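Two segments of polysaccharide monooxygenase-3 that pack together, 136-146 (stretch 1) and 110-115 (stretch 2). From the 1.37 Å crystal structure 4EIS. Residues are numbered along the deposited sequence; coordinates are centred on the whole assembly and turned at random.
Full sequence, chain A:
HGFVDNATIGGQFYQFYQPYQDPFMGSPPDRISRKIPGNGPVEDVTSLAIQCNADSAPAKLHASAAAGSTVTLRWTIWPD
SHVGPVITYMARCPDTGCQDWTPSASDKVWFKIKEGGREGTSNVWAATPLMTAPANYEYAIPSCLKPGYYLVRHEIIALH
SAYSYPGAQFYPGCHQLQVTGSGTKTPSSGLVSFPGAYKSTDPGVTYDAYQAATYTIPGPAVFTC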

# COMPACT_ATOMS: atom_id res chain seq x y z
N ASN A 136 -0.51 -13.22 5.75
CA ASN A 136 0.43 -12.22 6.28
C ASN A 136 1.54 -11.72 5.33
O ASN A 136 2.10 -12.47 4.52
CB ASN A 136 1.09 -12.74 7.55
CG ASN A 136 0.09 -13.10 8.63
OD1 ASN A 136 -1.10 -13.28 8.37
ND2 ASN A 136 0.57 -13.20 9.86
N TYR A 137 1.87 -10.44 5.51
CA TYR A 137 2.87 -9.73 4.74
C TYR A 137 3.77 -8.95 5.69
O TYR A 137 3.30 -8.40 6.67
CB TYR A 137 2.16 -8.72 3.83
CG TYR A 137 3.06 -7.80 3.02
CD1 TYR A 137 3.55 -8.19 1.79
CD2 TYR A 137 3.33 -6.49 3.44
CE1 TYR A 137 4.33 -7.35 1.02
CE2 TYR A 137 4.13 -5.64 2.68
CZ TYR A 137 4.61 -6.07 1.47
OH TYR A 137 5.35 -5.20 0.71
N GLU A 138 5.06 -8.89 5.39
CA GLU A 138 5.99 -8.07 6.17
C GLU A 138 6.66 -7.02 5.30
O GLU A 138 6.89 -7.25 4.12
CB GLU A 138 7.09 -8.90 6.78
CG GLU A 138 6.56 -9.91 7.78
CD GLU A 138 7.64 -10.85 8.27
OE1 GLU A 138 8.43 -11.33 7.44
OE2 GLU A 138 7.70 -11.13 9.48
N TYR A 139 6.96 -5.87 5.89
CA TYR A 139 7.88 -4.90 5.30
C TYR A 139 8.81 -4.32 6.38
O TYR A 139 8.49 -4.35 7.58
CB TYR A 139 7.12 -3.81 4.55
CG TYR A 139 6.36 -2.81 5.39
CD1 TYR A 139 6.99 -1.71 5.92
CD2 TYR A 139 5.00 -2.94 5.62
CE1 TYR A 139 6.30 -0.77 6.66
CE2 TYR A 139 4.30 -2.03 6.36
CZ TYR A 139 4.96 -0.95 6.90
OH TYR A 139 4.25 -0.05 7.62
N ALA A 140 9.96 -3.83 5.93
CA ALA A 140 10.90 -3.18 6.84
C ALA A 140 10.89 -1.70 6.56
O ALA A 140 11.04 -1.28 5.40
CB ALA A 140 12.29 -3.75 6.69
N ILE A 141 10.67 -0.91 7.60
CA ILE A 141 10.83 0.54 7.53
C ILE A 141 12.31 0.81 7.27
O ILE A 141 13.14 0.38 8.05
CB ILE A 141 10.38 1.21 8.85
CG1 ILE A 141 8.90 0.88 9.15
CG2 ILE A 141 10.64 2.73 8.79
CD1 ILE A 141 8.46 1.17 10.57
N PRO A 142 12.63 1.50 6.16
CA PRO A 142 14.04 1.71 5.87
C PRO A 142 14.78 2.30 7.07
O PRO A 142 14.31 3.27 7.67
CB PRO A 142 14.00 2.69 4.68
CG PRO A 142 12.74 2.34 3.98
CD PRO A 142 11.77 1.99 5.07
N SER A 143 15.94 1.75 7.38
CA SER A 143 16.65 2.08 8.61
C SER A 143 17.21 3.51 8.65
O SER A 143 17.49 4.01 9.74
CB SER A 143 17.79 1.12 8.83
OG SER A 143 18.81 1.39 7.90
N CYS A 144 17.39 4.13 7.48
CA CYS A 144 17.99 5.46 7.39
C CYS A 144 16.98 6.61 7.44
O CYS A 144 17.40 7.76 7.46
CB CYS A 144 18.82 5.60 6.12
SG CYS A 144 17.84 5.47 4.60
N LEU A 145 15.68 6.32 7.52
CA LEU A 145 14.69 7.40 7.50
C LEU A 145 14.82 8.33 8.70
O LEU A 145 14.92 7.87 9.84
CB LEU A 145 13.27 6.84 7.44
CG LEU A 145 12.86 6.16 6.14
CD1 LEU A 145 11.38 5.86 6.24
CD2 LEU A 145 13.15 7.04 4.93
N LYS A 146 14.79 9.62 8.42
CA LYS A 146 14.77 10.64 9.45
C LYS A 146 13.50 10.50 10.26
O LYS A 146 12.41 10.28 9.70
CB LYS A 146 14.76 12.02 8.78
CG LYS A 146 14.83 13.22 9.72
CD LYS A 146 15.35 14.47 9.01
CE LYS A 146 14.27 15.15 8.19
NZ LYS A 146 13.45 16.11 9.00
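Stretch 2, residues 110-115: WFKIKE

The one direct hydrogen bond between these two segments is made by a side chain reaching for a backbone: Lys114 NZ donates to Glu138 O at 2.6 Å. No backbone-to-backbone hydrogen bond joins the stretches, although both carry strands. The strand axes, 136-140 and 111-115, come no nearer than 7.3 Å, and their N-to-C directions differ by 134°, so the chains run roughly against each other, obliquely. Side chains of stretch 2 make the direct contacts, and the contact is modest, burying 346 Å² over both sides.

Lys114 spans the gap by being fully extended, with all four chi angles in t. Its CA lies 6.9 Å from Tyr139 CA, and its aliphatic part is used along the way: Lys114 CD lies 3.3 Å from Tyr137 OH and 4.2 Å from Tyr139 CB. The ammonium group also sits 4.9 Å from the centroid of the Tyr137 ring, measured from Lys114 NZ, an off-centre cation-pi arrangement at 27° from the ring normal. One long residue thus supplies both an apolar shaft and a charged tip, the latter matched to a carbonyl and an aromatic ring.

Ile113 forms the apolar centre. Its CB points toward stretch 1; Ile113 CD1 packs 3.6 Å from Tyr139 CD1, and Ile113 CG2 makes the closest approach to the proline, 3.7 Å from Pro142 CG. That Ile113 and Lys114 both point toward stretch 1 breaks the usual strand alternation; the psi of -21° at Ile113 marks a local departure from regular extended geometry. Beside this cluster, a water accepts from Ala140 N at 3.0 Å and donates weakly to Ile113 O at 3.4 Å, linking the two backbones where they do not bond directly.

Beyond Ala140, stretch 1 leaves its strand and makes a type I turn from Pro142 to Leu145, with a weak hydrogen bond from Leu145 N to Pro142 O at 3.3 Å. Both end residues of the turn point toward stretch 2, and Leu145 CD2 meets Phe111 CZ at 4.0 Å. Following stretch 2 from Phe111 through Ile113 to Lys114 thus means retracing stretch 1 from the turn back into its strand. Lys112 lies out of reach of stretch 1, and its NZ forms a salt bridge with OE2 of Glu115 at 2.8 Å; the CB of Glu115 points away. The rule is economical: apolar contacts at the turn and strand end, then a lysine to fasten the strand.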

# COMPACT_ATOMS: atom_id res chain seq x y z
N TRP A 110 5.76 10.12 -2.79
CA TRP A 110 5.78 8.70 -2.45
C TRP A 110 7.01 7.99 -2.92
O TRP A 110 7.37 8.11 -4.09
CB TRP A 110 4.58 7.98 -3.05
CG TRP A 110 3.23 8.52 -2.62
CD1 TRP A 110 2.43 9.46 -3.27
CD2 TRP A 110 2.47 8.11 -1.44
NE1 TRP A 110 1.28 9.68 -2.56
CE2 TRP A 110 1.24 8.89 -1.45
CE3 TRP A 110 2.71 7.24 -0.40
CZ2 TRP A 110 0.29 8.75 -0.45
CZ3 TRP A 110 1.74 7.11 0.60
CH2 TRP A 110 0.58 7.87 0.58
N PHE A 111 7.66 7.22 -2.04
CA PHE A 111 8.78 6.39 -2.41
C PHE A 111 8.43 4.94 -2.16
O PHE A 111 7.80 4.62 -1.17
CB PHE A 111 10.10 6.84 -1.71
CG PHE A 111 10.01 6.96 -0.21
CD1 PHE A 111 10.51 5.98 0.62
CD2 PHE A 111 9.48 8.11 0.37
CE1 PHE A 111 10.43 6.08 2.00
CE2 PHE A 111 9.40 8.23 1.75
CZ PHE A 111 9.90 7.23 2.57
N LYS A 112 8.82 4.09 -3.09
CA LYS A 112 8.57 2.67 -3.00
C LYS A 112 9.58 2.06 -2.05
O LYS A 112 10.77 2.24 -2.23
CB LYS A 112 8.73 2.04 -4.39
CG LYS A 112 8.43 0.55 -4.46
CD LYS A 112 8.66 -0.02 -5.84
CE LYS A 112 7.56 0.33 -6.81
NZ LYS A 112 7.82 -0.18 -8.17
N ILE A 113 9.10 1.30 -1.05
CA ILE A 113 10.00 0.61 -0.13
C ILE A 113 10.04 -0.93 -0.31
O ILE A 113 10.99 -1.55 0.14
CB ILE A 113 9.68 0.96 1.34
CG1 ILE A 113 8.27 0.51 1.72
CG2 ILE A 113 9.89 2.47 1.57
CD1 ILE A 113 8.11 0.33 3.21
N LYS A 114 9.01 -1.52 -0.93
CA LYS A 114 9.04 -2.95 -1.18
C LYS A 114 8.14 -3.33 -2.34
O LYS A 114 7.09 -2.71 -2.52
CB LYS A 114 8.58 -3.73 0.07
CG LYS A 114 8.80 -5.23 -0.04
CD LYS A 114 8.53 -5.99 1.26
CE LYS A 114 8.74 -7.49 1.07
NZ LYS A 114 8.51 -8.23 2.33
N GLU A 115 8.54 -4.34 -3.11
CA GLU A 115 7.72 -4.82 -4.21
C GLU A 115 7.98 -6.29 -4.46
O GLU A 115 9.07 -6.80 -4.19
CB GLU A 115 7.97 -4.03 -5.51
CG GLU A 115 9.36 -4.29 -6.10
CD GLU A 115 9.67 -3.51 -7.36
OE1 GLU A 115 10.82 -3.63 -7.85
OE2 GLU A 115 8.80 -2.77 -7.87
O HOH W 1 10.72 -3.13 3.12